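Local structure of peptide amidase (Stenotrophomonas maltophilia, 1M22) at residues P204-L208 with A467-P471; A396-D402 with A438-Y444; Y156-H160 with Q453-P458; V191-I196 with T417-W422; P5-A9 with A33-R37. The protein is an amidase-signature hydrolase that probably cleaves amide bonds, using a serine nucleophile. All blocks are in the same frame, centred on the assembly; numbering follows the deposited sequence.

Contact 1 of 5, residues P204-L208 with A467-P471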
# COMPACT_ATOMS: atom_id res chain seq x y z
N PRO A 204 -4.34 6.25 2.65
CA PRO A 204 -4.97 7.50 3.09
C PRO A 204 -6.10 8.02 2.23
O PRO A 204 -6.47 7.44 1.20
CB PRO A 204 -3.79 8.47 3.14
CG PRO A 204 -2.93 8.00 2.02
CD PRO A 204 -2.99 6.49 2.12
N THR A 205 -6.68 9.13 2.70
CA THR A 205 -7.74 9.82 1.98
C THR A 205 -7.10 10.27 0.67
O THR A 205 -5.94 10.69 0.65
CB THR A 205 -8.17 11.09 2.75
OG1 THR A 205 -8.63 10.72 4.05
CG2 THR A 205 -9.28 11.82 2.01
N VAL A 206 -7.85 10.18 -0.42
CA VAL A 206 -7.32 10.63 -1.71
C VAL A 206 -7.11 12.14 -1.62
O VAL A 206 -8.05 12.90 -1.38
CB VAL A 206 -8.29 10.29 -2.86
CG1 VAL A 206 -7.82 10.97 -4.14
CG2 VAL A 206 -8.35 8.78 -3.05
N GLY A 207 -5.86 12.56 -1.79
CA GLY A 207 -5.54 13.97 -1.71
C GLY A 207 -4.57 14.29 -0.59
O GLY A 207 -3.99 15.37 -0.57
N LEU A 208 -4.38 13.36 0.35
CA LEU A 208 -3.44 13.60 1.44
C LEU A 208 -2.00 13.51 0.94
O LEU A 208 -1.15 14.29 1.36
CB LEU A 208 -3.64 12.59 2.57
CG LEU A 208 -2.71 12.79 3.78
CD1 LEU A 208 -3.02 14.12 4.46
CD2 LEU A 208 -2.89 11.64 4.77
N ALA A 467 -13.42 10.78 5.35
CA ALA A 467 -12.33 11.57 4.81
C ALA A 467 -11.55 12.34 5.87
O ALA A 467 -12.14 12.92 6.78
CB ALA A 467 -12.86 12.54 3.75
N TRP A 468 -10.23 12.31 5.74
CA TRP A 468 -9.31 13.03 6.62
C TRP A 468 -9.25 12.56 8.07
O TRP A 468 -8.74 13.27 8.93
CB TRP A 468 -9.63 14.53 6.57
CG TRP A 468 -9.89 15.03 5.16
CD1 TRP A 468 -11.07 15.52 4.67
CD2 TRP A 468 -8.97 15.02 4.06
NE1 TRP A 468 -10.94 15.81 3.34
CE2 TRP A 468 -9.66 15.52 2.94
CE3 TRP A 468 -7.63 14.64 3.92
CZ2 TRP A 468 -9.06 15.65 1.68
CZ3 TRP A 468 -7.03 14.77 2.67
CH2 TRP A 468 -7.74 15.27 1.57
N SER A 469 -9.74 11.35 8.34
CA SER A 469 -9.73 10.83 9.71
C SER A 469 -8.48 10.02 10.07
O SER A 469 -8.49 9.27 11.05
CB SER A 469 -10.98 9.97 9.96
OG SER A 469 -10.99 8.81 9.15
N GLU A 470 -7.40 10.18 9.31
CA GLU A 470 -6.17 9.45 9.59
C GLU A 470 -5.68 9.59 11.04
O GLU A 470 -5.27 8.61 11.65
CB GLU A 470 -5.03 9.87 8.66
CG GLU A 470 -5.21 9.46 7.20
CD GLU A 470 -6.08 10.43 6.42
OE1 GLU A 470 -6.47 11.49 6.96
OE2 GLU A 470 -6.37 10.12 5.25
N PRO A 471 -5.72 10.81 11.60
CA PRO A 471 -5.25 10.94 12.99
C PRO A 471 -6.00 10.01 13.94
O PRO A 471 -5.39 9.32 14.77
CB PRO A 471 -5.52 12.41 13.30
CG PRO A 471 -5.35 13.08 11.96
CD PRO A 471 -6.07 12.12 11.04
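Thr205 and Glu470 carry the polar half of this contact. Glu470 OE2 accepts two hydrogen bonds from one residue: Thr205 N donates to it over 2.8 Å, nearly in line with the C-O bond, and Thr205 OG1 donates over 2.6 Å from the syn side, 27° out of the carboxylate plane. The glutamate chain bends at chi2 (83°), which curls its carboxylate back toward the turn. Thr205 OG1 is itself an acceptor, taking the backbone N-H of Trp468 at 2.8 Å, so the hydroxyl relays between the start of 467-471 and the carboxylate. The double grip fixes the rotation of the threonine and should favour the charged form of Glu470.

Residues 205-208 form a type II beta turn in the loop after strand 200-203, closed by Leu208 N to Thr205 O, with Gly207 at positive phi; the partner segment leads into helix 470-484. Pro204 lies about 11 Å from the nucleophile Ser189, side chain to side chain.

The apolar half centres on the Trp468 indole. Thr205 CG2 makes a CH-pi contact 3.5 Å from the centroid of the six-membered ring, almost on its normal. At the indole edge lie Gly207 C and Leu208 N, while Leu208 CB packs against Trp468 CZ3. Leu208 CD2 touches Glu470 CD at 3.8 Å, the two side chains meeting from opposite directions. Outside the segments, Met254 and Pro255 also touch the indole.

Contact 2 of 5, residues A396-D402 with A438-Y444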
# COMPACT_ATOMS: atom_id res chain seq x y z
N ALA A 396 -20.43 4.74 -2.00
CA ALA A 396 -19.42 4.25 -1.06
C ALA A 396 -19.13 5.20 0.09
O ALA A 396 -18.83 4.76 1.20
CB ALA A 396 -18.13 3.94 -1.82
N GLY A 397 -19.21 6.50 -0.18
CA GLY A 397 -18.92 7.49 0.86
C GLY A 397 -20.14 8.01 1.61
O GLY A 397 -20.56 7.40 2.59
N PRO A 398 -20.72 9.13 1.16
CA PRO A 398 -21.89 9.72 1.82
C PRO A 398 -23.01 8.75 2.17
O PRO A 398 -23.54 8.78 3.28
CB PRO A 398 -22.34 10.78 0.81
CG PRO A 398 -21.04 11.25 0.25
CD PRO A 398 -20.29 9.96 0.02
N GLU A 399 -23.36 7.87 1.23
CA GLU A 399 -24.44 6.92 1.45
C GLU A 399 -23.95 5.52 1.82
O GLU A 399 -24.73 4.58 1.90
CB GLU A 399 -25.33 6.87 0.21
CG GLU A 399 -26.15 8.15 0.02
CD GLU A 399 -26.79 8.25 -1.35
OE1 GLU A 399 -27.14 7.21 -1.94
OE2 GLU A 399 -26.98 9.39 -1.83
N GLY A 400 -22.64 5.40 2.06
CA GLY A 400 -22.06 4.13 2.43
C GLY A 400 -21.38 4.22 3.79
O GLY A 400 -22.04 4.10 4.83
N ILE A 401 -20.07 4.45 3.78
CA ILE A 401 -19.32 4.57 5.02
C ILE A 401 -19.89 5.66 5.94
O ILE A 401 -20.09 5.44 7.14
CB ILE A 401 -17.83 4.88 4.74
CG1 ILE A 401 -17.15 3.63 4.17
CG2 ILE A 401 -17.14 5.36 6.01
CD1 ILE A 401 -15.75 3.89 3.62
N ASP A 402 -20.18 6.84 5.38
CA ASP A 402 -20.70 7.92 6.21
C ASP A 402 -22.07 7.62 6.79
O ASP A 402 -22.37 8.03 7.91
CB ASP A 402 -20.74 9.23 5.41
CG ASP A 402 -19.36 9.72 5.02
OD1 ASP A 402 -18.41 9.54 5.82
OD2 ASP A 402 -19.23 10.29 3.92
N ALA A 438 -15.08 -0.20 -0.06
CA ALA A 438 -15.84 1.00 0.29
C ALA A 438 -14.90 2.19 0.48
O ALA A 438 -15.14 3.27 -0.05
CB ALA A 438 -16.65 0.76 1.55
N ALA A 439 -13.83 1.99 1.25
CA ALA A 439 -12.89 3.08 1.48
C ALA A 439 -12.17 3.47 0.19
O ALA A 439 -11.97 4.65 -0.09
CB ALA A 439 -11.87 2.67 2.55
N ALA A 440 -11.79 2.48 -0.60
CA ALA A 440 -11.10 2.75 -1.85
C ALA A 440 -11.95 3.58 -2.81
O ALA A 440 -11.49 4.57 -3.38
CB ALA A 440 -10.68 1.44 -2.52
N VAL A 441 -13.21 3.18 -2.98
CA VAL A 441 -14.11 3.87 -3.89
C VAL A 441 -14.53 5.25 -3.37
O VAL A 441 -14.70 6.19 -4.14
CB VAL A 441 -15.34 2.99 -4.19
CG1 VAL A 441 -16.33 3.73 -5.08
CG2 VAL A 441 -14.87 1.70 -4.88
N ALA A 442 -14.69 5.37 -2.05
CA ALA A 442 -15.07 6.64 -1.45
C ALA A 442 -13.88 7.60 -1.39
O ALA A 442 -14.07 8.80 -1.24
CB ALA A 442 -15.60 6.41 -0.04
N GLY A 443 -12.67 7.06 -1.51
CA GLY A 443 -11.48 7.88 -1.42
C GLY A 443 -11.20 8.19 0.05
O GLY A 443 -10.53 9.18 0.37
N TYR A 444 -11.71 7.33 0.93
CA TYR A 444 -11.56 7.49 2.38
C TYR A 444 -10.41 6.65 2.92
O TYR A 444 -10.00 5.67 2.30
CB TYR A 444 -12.86 7.08 3.08
CG TYR A 444 -14.03 8.02 2.88
CD1 TYR A 444 -13.92 9.16 2.08
CD2 TYR A 444 -15.25 7.77 3.49
CE1 TYR A 444 -15.02 10.03 1.90
CE2 TYR A 444 -16.34 8.61 3.32
CZ TYR A 444 -16.22 9.74 2.53
OH TYR A 444 -17.30 10.57 2.38
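Tyr444 and Asp402 meet because the tyrosine leaves the backbone with CG opposite the carbonyl carbon (chi1 -70°) and the aspartate does likewise, which brings the phenol to the carboxylate. Tyr444 OH donates a very short hydrogen bond of 2.5 Å to Asp402 OD2, which lies at the ring edge, near its plane; carboxylate and ring are turned 41° apart. Asp402 OD1 is taken by Thr466 OG1, so both carboxylate oxygens have a partner and the group cannot easily rotate.

Around the phenol the packing is apolar and close. Ala442 CB sits over the centre of one face of the Tyr444 ring, and Gly397, with no side chain, lets the same methyl come to 3.6 Å from its CA. Ile401 sends CD1 over the backbone of the other helix, 3.6 Å from Ala439 N, and its CG2 lies at the ring edge of Tyr444. Ala396 CB reaches Val441 CG1 at 3.7 Å and Ala438 O at 3.5 Å.

Gly443 ends helix 436-442 as the C-prime residue of a Schellman motif, whose turn delivers Tyr444 to the neighbouring helix. That neighbour is helix 383-407, widened by a pi-type turn at 397-401. The two short helical segments run nearly antiparallel, at 155° and 8.9 Å between axes. Trp318 flanks Ala438 and Val441, and beyond Tyr444 the chain enters central strand 446-454.

Contact 3 of 5, residues Y156-H160 with Q453-P458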
# COMPACT_ATOMS: atom_id res chain seq x y z
N TYR A 156 5.51 -16.31 4.29
CA TYR A 156 4.99 -17.22 5.30
C TYR A 156 4.82 -18.63 4.75
O TYR A 156 4.78 -19.60 5.51
CB TYR A 156 3.66 -16.69 5.87
CG TYR A 156 3.85 -15.46 6.73
CD1 TYR A 156 3.98 -14.20 6.16
CD2 TYR A 156 4.00 -15.58 8.11
CE1 TYR A 156 4.25 -13.08 6.94
CE2 TYR A 156 4.27 -14.46 8.90
CZ TYR A 156 4.39 -13.22 8.31
OH TYR A 156 4.68 -12.12 9.09
N ARG A 157 4.72 -18.74 3.43
CA ARG A 157 4.59 -20.02 2.74
C ARG A 157 4.83 -19.65 1.28
O ARG A 157 3.93 -19.16 0.60
CB ARG A 157 3.19 -20.58 2.94
CG ARG A 157 3.00 -22.01 2.49
CD ARG A 157 1.65 -22.47 3.01
NE ARG A 157 1.84 -23.27 4.17
CZ ARG A 157 1.50 -23.16 5.45
NH1 ARG A 157 0.82 -22.18 6.03
NH2 ARG A 157 1.91 -24.18 6.18
N ILE A 158 6.05 -19.88 0.81
CA ILE A 158 6.45 -19.46 -0.53
C ILE A 158 5.67 -20.01 -1.73
O ILE A 158 5.83 -19.51 -2.84
CB ILE A 158 7.97 -19.67 -0.75
CG1 ILE A 158 8.35 -21.14 -0.58
CG2 ILE A 158 8.74 -18.80 0.24
CD1 ILE A 158 8.03 -22.01 -1.78
N SER A 159 4.83 -21.00 -1.49
CA SER A 159 4.01 -21.57 -2.55
C SER A 159 2.73 -20.74 -2.68
O SER A 159 1.98 -20.87 -3.65
CB SER A 159 3.62 -23.00 -2.20
OG SER A 159 2.98 -23.02 -0.94
N HIS A 160 2.48 -19.88 -1.69
CA HIS A 160 1.27 -19.08 -1.66
C HIS A 160 1.41 -17.63 -2.08
O HIS A 160 2.50 -17.06 -2.11
CB HIS A 160 0.61 -19.21 -0.29
CG HIS A 160 0.07 -20.58 -0.02
ND1 HIS A 160 -1.14 -20.81 0.59
CD2 HIS A 160 0.58 -21.80 -0.32
CE1 HIS A 160 -1.36 -22.12 0.66
NE2 HIS A 160 -0.33 -22.74 0.11
N GLN A 453 -3.31 -15.31 12.96
CA GLN A 453 -3.08 -16.18 11.82
C GLN A 453 -4.07 -17.34 11.84
O GLN A 453 -4.64 -17.67 12.88
CB GLN A 453 -1.66 -16.76 11.85
CG GLN A 453 -0.55 -15.73 11.74
CD GLN A 453 0.84 -16.35 11.80
OE1 GLN A 453 1.85 -15.66 11.62
NE2 GLN A 453 0.90 -17.65 12.06
N ILE A 454 -4.27 -17.93 10.67
CA ILE A 454 -5.12 -19.10 10.52
C ILE A 454 -4.22 -20.09 9.79
O ILE A 454 -3.78 -19.82 8.67
CB ILE A 454 -6.38 -18.82 9.67
CG1 ILE A 454 -7.27 -17.79 10.38
CG2 ILE A 454 -7.15 -20.12 9.44
CD1 ILE A 454 -8.50 -17.38 9.59
N ASP A 455 -3.93 -21.21 10.43
CA ASP A 455 -3.07 -22.23 9.84
C ASP A 455 -1.72 -21.67 9.42
O ASP A 455 -1.17 -22.07 8.39
CB ASP A 455 -3.77 -22.87 8.64
CG ASP A 455 -5.07 -23.56 9.00
OD1 ASP A 455 -5.06 -24.42 9.91
OD2 ASP A 455 -6.11 -23.24 8.38
N GLY A 456 -1.19 -20.75 10.21
CA GLY A 456 0.11 -20.16 9.92
C GLY A 456 0.14 -19.01 8.93
O GLY A 456 1.20 -18.46 8.65
N LEU A 457 -1.02 -18.64 8.40
CA LEU A 457 -1.10 -17.54 7.43
C LEU A 457 -1.74 -16.32 8.09
O LEU A 457 -2.79 -16.41 8.72
CB LEU A 457 -1.91 -17.99 6.21
CG LEU A 457 -1.32 -19.21 5.48
CD1 LEU A 457 -2.26 -19.64 4.37
CD2 LEU A 457 0.05 -18.86 4.91
N PRO A 458 -1.11 -15.14 7.94
CA PRO A 458 -1.62 -13.90 8.53
C PRO A 458 -3.01 -13.44 8.14
O PRO A 458 -3.45 -13.60 7.00
CB PRO A 458 -0.58 -12.86 8.13
CG PRO A 458 0.68 -13.65 7.99
CD PRO A 458 0.20 -14.90 7.29
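Tyr156 and Pro458 make the main apolar contact. Pro458 CG stands over the centre of the phenol ring, 3.5 Å from its centroid and almost on its normal, a CH-pi contact in which the proline offers the CG corner of its ring; CD lies over the same face, 3.7 Å from Tyr156 CG. The phenol oxygen points beyond the contact and is bonded to Arg488 O. Gln453 crosses the tyrosine at about a right angle, its amide plane 84° from the ring, with OE1 3.8 Å from Tyr156 CE2.

Leu457 packs its methyls mostly against polar side chains. One, CD2, touches Arg157 NH1 at 3.6 Å near the guanidinium plane and makes a looser apolar contact with Tyr156 CB at 4.3 Å, while the other, CD1, lies 4.1 Å from His160 ND1. His160 also carries Arg157 CD over one face of its imidazole.

Polar linkage is limited to one bond: Arg157 NH1 donates to Asp455 O at 3.1 Å, in the carbonyl plane but bent (138° at the hydrogen). The arginine begins extended and turns at chi3 (-101°), laying its guanidinium against the hairpin. Asp455 turns its carboxylate to Arg287 in a salt bridge, while its backbone carbonyl takes Arg157.

The hairpin joins strands 446-454 and 457-464 through a type I' turn, 454-457, with Asp455 and Gly456 at its corner; the partner loop makes a type I turn at 157-160. Packing of Tyr156 on Pro458, with Leu457 against the arginine, does most of the joining, and the single, bent bond of the exposed arginine probably adds only modest strength.

Contact 4 of 5, residues V191-I196 with T417-W422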
# COMPACT_ATOMS: atom_id res chain seq x y z
N VAL A 191 -3.99 -2.44 1.49
CA VAL A 191 -4.47 -3.20 2.63
C VAL A 191 -4.55 -4.70 2.46
O VAL A 191 -4.31 -5.44 3.42
CB VAL A 191 -5.83 -2.65 3.15
CG1 VAL A 191 -5.66 -1.21 3.62
CG2 VAL A 191 -6.90 -2.74 2.07
N CYS A 192 -4.87 -5.18 1.26
CA CYS A 192 -4.96 -6.62 1.06
C CYS A 192 -3.59 -7.30 1.17
O CYS A 192 -3.43 -8.23 1.95
CB CYS A 192 -5.61 -6.94 -0.28
SG CYS A 192 -6.47 -8.53 -0.26
N PRO A 193 -2.60 -6.84 0.39
CA PRO A 193 -1.30 -7.52 0.53
C PRO A 193 -0.69 -7.29 1.91
O PRO A 193 0.06 -8.12 2.41
CB PRO A 193 -0.47 -6.96 -0.62
CG PRO A 193 -1.12 -5.64 -0.93
CD PRO A 193 -2.59 -5.92 -0.76
N ALA A 194 -1.00 -6.16 2.53
CA ALA A 194 -0.46 -5.92 3.86
C ALA A 194 -1.01 -6.99 4.82
O ALA A 194 -0.26 -7.63 5.56
CB ALA A 194 -0.83 -4.52 4.35
N ALA A 195 -2.32 -7.20 4.79
CA ALA A 195 -2.94 -8.20 5.66
C ALA A 195 -2.45 -9.61 5.35
O ALA A 195 -2.14 -10.39 6.26
CB ALA A 195 -4.46 -8.13 5.54
N ILE A 196 -2.38 -9.93 4.06
CA ILE A 196 -1.96 -11.25 3.59
C ILE A 196 -0.53 -11.59 4.01
O ILE A 196 -0.20 -12.77 4.21
CB ILE A 196 -2.12 -11.31 2.05
CG1 ILE A 196 -3.60 -11.41 1.68
CG2 ILE A 196 -1.31 -12.48 1.45
CD1 ILE A 196 -4.23 -12.76 1.98
N THR A 417 -9.77 -7.92 7.24
CA THR A 417 -9.41 -7.31 5.96
C THR A 417 -9.75 -8.20 4.77
O THR A 417 -10.34 -7.75 3.79
CB THR A 417 -7.91 -6.97 5.94
OG1 THR A 417 -7.60 -6.16 7.08
CG2 THR A 417 -7.54 -6.21 4.67
N THR A 418 -9.37 -9.47 4.87
CA THR A 418 -9.61 -10.43 3.80
C THR A 418 -9.35 -11.82 4.37
O THR A 418 -9.23 -11.98 5.59
CB THR A 418 -8.67 -10.15 2.59
OG1 THR A 418 -8.99 -11.04 1.52
CG2 THR A 418 -7.21 -10.32 2.99
N GLY A 419 -9.30 -12.83 3.51
CA GLY A 419 -9.03 -14.18 3.96
C GLY A 419 -7.53 -14.40 3.99
O GLY A 419 -6.76 -13.44 4.06
N VAL A 420 -7.09 -15.66 3.93
CA VAL A 420 -5.66 -15.95 3.95
C VAL A 420 -5.11 -16.22 2.56
O VAL A 420 -5.86 -16.42 1.61
CB VAL A 420 -5.34 -17.16 4.85
CG1 VAL A 420 -5.74 -16.86 6.28
CG2 VAL A 420 -6.05 -18.40 4.33
N ALA A 421 -3.79 -16.22 2.46
CA ALA A 421 -3.12 -16.46 1.19
C ALA A 421 -3.53 -17.80 0.59
O ALA A 421 -3.77 -18.77 1.31
CB ALA A 421 -1.61 -16.42 1.39
N TRP A 422 -3.59 -17.84 -0.73
CA TRP A 422 -3.98 -19.03 -1.48
C TRP A 422 -2.80 -19.50 -2.34
O TRP A 422 -1.87 -18.73 -2.60
CB TRP A 422 -5.16 -18.69 -2.38
CG TRP A 422 -4.88 -17.52 -3.28
CD1 TRP A 422 -4.38 -17.57 -4.55
CD2 TRP A 422 -5.01 -16.13 -2.95
NE1 TRP A 422 -4.19 -16.29 -5.03
CE2 TRP A 422 -4.57 -15.39 -4.07
CE3 TRP A 422 -5.46 -15.44 -1.82
CZ2 TRP A 422 -4.57 -14.00 -4.09
CZ3 TRP A 422 -5.46 -14.05 -1.84
CH2 TRP A 422 -5.01 -13.34 -2.97
O HOH W 1 -2.26 -14.79 4.60
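Ile196 packs on the loop 417-422. Its CD1 lies 3.3 Å from Gly419 O and 3.5 Å from Ala421 N, so the methyl sits on the loop backbone, and it also touches Thr418 CG2 and Trp422 CZ3. CG2 of the same isoleucine meets Ala421 CB at 4.0 Å. The branch is folded at both torsions (chi1 -73°, chi2 -73°), which swings CD1 toward the loop.

Ala195 CB packs on Thr417 CB at 3.7 Å, and nearer the start of the helix Val191 O is reached by Thr417 CG2. Cys192 SG touches Thr418 CG2 at 3.8 Å. Both threonines present methyls to the helix while their hydroxyls turn to other partners: Thr417 OG1 to Thr448 OG1, and Thr418 OG1 to Glu434. A water bridges the segments, donating to Ile196 O at 2.9 Å and accepting from Ala421 N at 3.0 Å; Ile196 O also accepts from Asn154 ND2.

The helix follows closely on the nucleophile Ser189, and Cys192 lies about 7 Å from it, side chain to side chain. A disulfide between Cys192 and Cys163, known for this protein, is absent here, although the two side chains touch.

Helix 191-196 packs on the loop that leaves strand 412-416 and on the adjoining strand 446-454, where Ala194 and Ala195 meet Thr448. Tyr436 of helix 436-442 touches Val191 and Cys192, while strand 457-464 backs Thr417 and Val420.

Contact 5 of 5, residues P5-A9 with A33-R37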
# COMPACT_ATOMS: atom_id res chain seq x y z
N PRO A 5 20.27 -14.62 13.72
CA PRO A 5 19.08 -13.75 13.78
C PRO A 5 19.40 -12.32 13.34
O PRO A 5 20.24 -11.65 13.94
CB PRO A 5 18.59 -13.77 15.22
CG PRO A 5 19.89 -14.07 15.96
CD PRO A 5 20.61 -15.09 15.07
N PHE A 6 18.72 -11.87 12.28
CA PHE A 6 18.92 -10.53 11.74
C PHE A 6 18.85 -9.51 12.88
O PHE A 6 17.81 -9.36 13.52
CB PHE A 6 17.85 -10.24 10.69
CG PHE A 6 18.12 -9.03 9.84
CD1 PHE A 6 19.32 -8.91 9.14
CD2 PHE A 6 17.17 -8.03 9.72
CE1 PHE A 6 19.56 -7.80 8.33
CE2 PHE A 6 17.40 -6.92 8.92
CZ PHE A 6 18.60 -6.80 8.22
N PRO A 7 19.95 -8.79 13.12
CA PRO A 7 20.05 -7.78 14.18
C PRO A 7 19.06 -6.62 14.13
O PRO A 7 18.90 -5.90 15.12
CB PRO A 7 21.50 -7.31 14.08
CG PRO A 7 21.79 -7.45 12.62
CD PRO A 7 21.18 -8.80 12.30
N TYR A 8 18.40 -6.43 13.00
CA TYR A 8 17.45 -5.33 12.87
C TYR A 8 16.02 -5.82 12.65
O TYR A 8 15.12 -5.02 12.42
CB TYR A 8 17.88 -4.42 11.72
CG TYR A 8 19.34 -4.06 11.79
CD1 TYR A 8 19.85 -3.34 12.87
CD2 TYR A 8 20.23 -4.52 10.83
CE1 TYR A 8 21.22 -3.08 12.98
CE2 TYR A 8 21.60 -4.27 10.93
CZ TYR A 8 22.08 -3.55 12.01
OH TYR A 8 23.43 -3.32 12.12
N ALA A 9 15.83 -7.13 12.75
CA ALA A 9 14.50 -7.69 12.55
C ALA A 9 13.49 -7.11 13.53
O ALA A 9 13.75 -7.00 14.73
CB ALA A 9 14.56 -9.21 12.69
N ALA A 33 23.22 -4.10 5.44
CA ALA A 33 22.63 -5.27 6.08
C ALA A 33 21.37 -5.68 5.32
O ALA A 33 21.15 -6.86 5.07
CB ALA A 33 22.28 -4.96 7.53
N TYR A 34 20.54 -4.71 4.95
CA TYR A 34 19.34 -5.02 4.20
C TYR A 34 19.69 -5.57 2.81
O TYR A 34 19.07 -6.52 2.34
CB TYR A 34 18.45 -3.78 4.05
CG TYR A 34 17.66 -3.43 5.29
CD1 TYR A 34 16.82 -4.37 5.91
CD2 TYR A 34 17.70 -2.14 5.83
CE1 TYR A 34 16.05 -4.03 7.02
CE2 TYR A 34 16.94 -1.80 6.94
CZ TYR A 34 16.11 -2.74 7.53
OH TYR A 34 15.34 -2.40 8.62
N LEU A 35 20.69 -4.97 2.17
CA LEU A 35 21.09 -5.42 0.84
C LEU A 35 21.59 -6.86 0.87
O LEU A 35 21.31 -7.64 -0.04
CB LEU A 35 22.18 -4.50 0.27
CG LEU A 35 21.69 -3.10 -0.12
CD1 LEU A 35 22.87 -2.22 -0.51
CD2 LEU A 35 20.69 -3.20 -1.26
N GLN A 36 22.30 -7.22 1.93
CA GLN A 36 22.81 -8.58 2.06
C GLN A 36 21.64 -9.55 2.27
O GLN A 36 21.64 -10.65 1.72
CB GLN A 36 23.79 -8.67 3.24
CG GLN A 36 24.46 -10.03 3.38
CD GLN A 36 25.55 -10.03 4.43
OE1 GLN A 36 26.50 -9.25 4.35
NE2 GLN A 36 25.42 -10.91 5.42
N ARG A 37 20.65 -9.12 3.04
CA ARG A 37 19.48 -9.96 3.30
C ARG A 37 18.66 -10.12 2.02
O ARG A 37 18.12 -11.19 1.75
CB ARG A 37 18.64 -9.34 4.42
CG ARG A 37 17.53 -10.24 4.95
CD ARG A 37 16.93 -9.67 6.22
NE ARG A 37 15.72 -10.37 6.65
CZ ARG A 37 15.70 -11.52 7.32
NH1 ARG A 37 16.83 -12.13 7.65
NH2 ARG A 37 14.54 -12.06 7.65
O HOH W 2 14.32 -4.60 9.81
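Phe6 lays its ring under Arg37, one residue of helix 27-43, and so fastens the N-terminal end of the modelled chain to the helix surface. The loop here is a type I beta turn from Phe6 to Ala9, closed by Ala9 N to Phe6 O, just before helix 13-21.

Arg37 approaches the phenylalanine from above. Its CD stands 3.6 Å from the ring centroid, almost on its normal, a CH-pi contact over the centre of the face. Extended from CG to NE, the arginine runs across the ring, and its guanidinium, turned 23° from the phenyl plane, carries Phe6 CB over one face, with NH1 3.7 Å from that CB. Arg37 NE donates to Ala175 O, which helps hold the guanidinium in place.

Phe6 itself swings CG opposite its backbone N (chi1 -167°), pointing the ring at the helix. The edge of that ring meets Tyr34: Phe6 CE2 lies 3.7 Å from Tyr34 CE1, and the two ring planes stand 50° apart, an oblique pairing. Phe6 CE1 also touches Ala33 O and, more loosely, Ala33 CB.

Tyr8 comes in by its ring edge, CE2 packing on Ala33 CB at 3.5 Å, while Pro7 CG lies over one of its faces. Thr29 and Leu30 of the same helix touch Tyr8 as well, and Leu16 of helix 13-21 and Leu125 of strand 123-128 also touch Tyr34. The polar link between the segments is a water, hydrogen-bonded to Tyr34 OH at 2.7 Å and donating to Tyr8 O at 2.8 Å.

Overall arrangement
Contacts 2 and 4 are buried, contacts 1 and 3 partly so, and contact 5 is on the surface, centred about 40 Å from the centre of contact 2. Strands 446-454 and 457-464 tie several together: contact 3 holds their hairpin, contact 4 packs beside them, and contacts 1 and 2 lie near their other ends. Contacts 1 and 2 touch, with a probable hydrogen bond from Val206 N to Gly443 O; contacts 3 and 4 touch through His160 and Leu457 against Ala421. Chemistry differs: carboxylate bonds serve contacts 1 and 2, a guanidinium-carbonyl bond contact 3, and bridging waters contacts 4 and 5. CH-pi packing recurs in 1, 3 and 5.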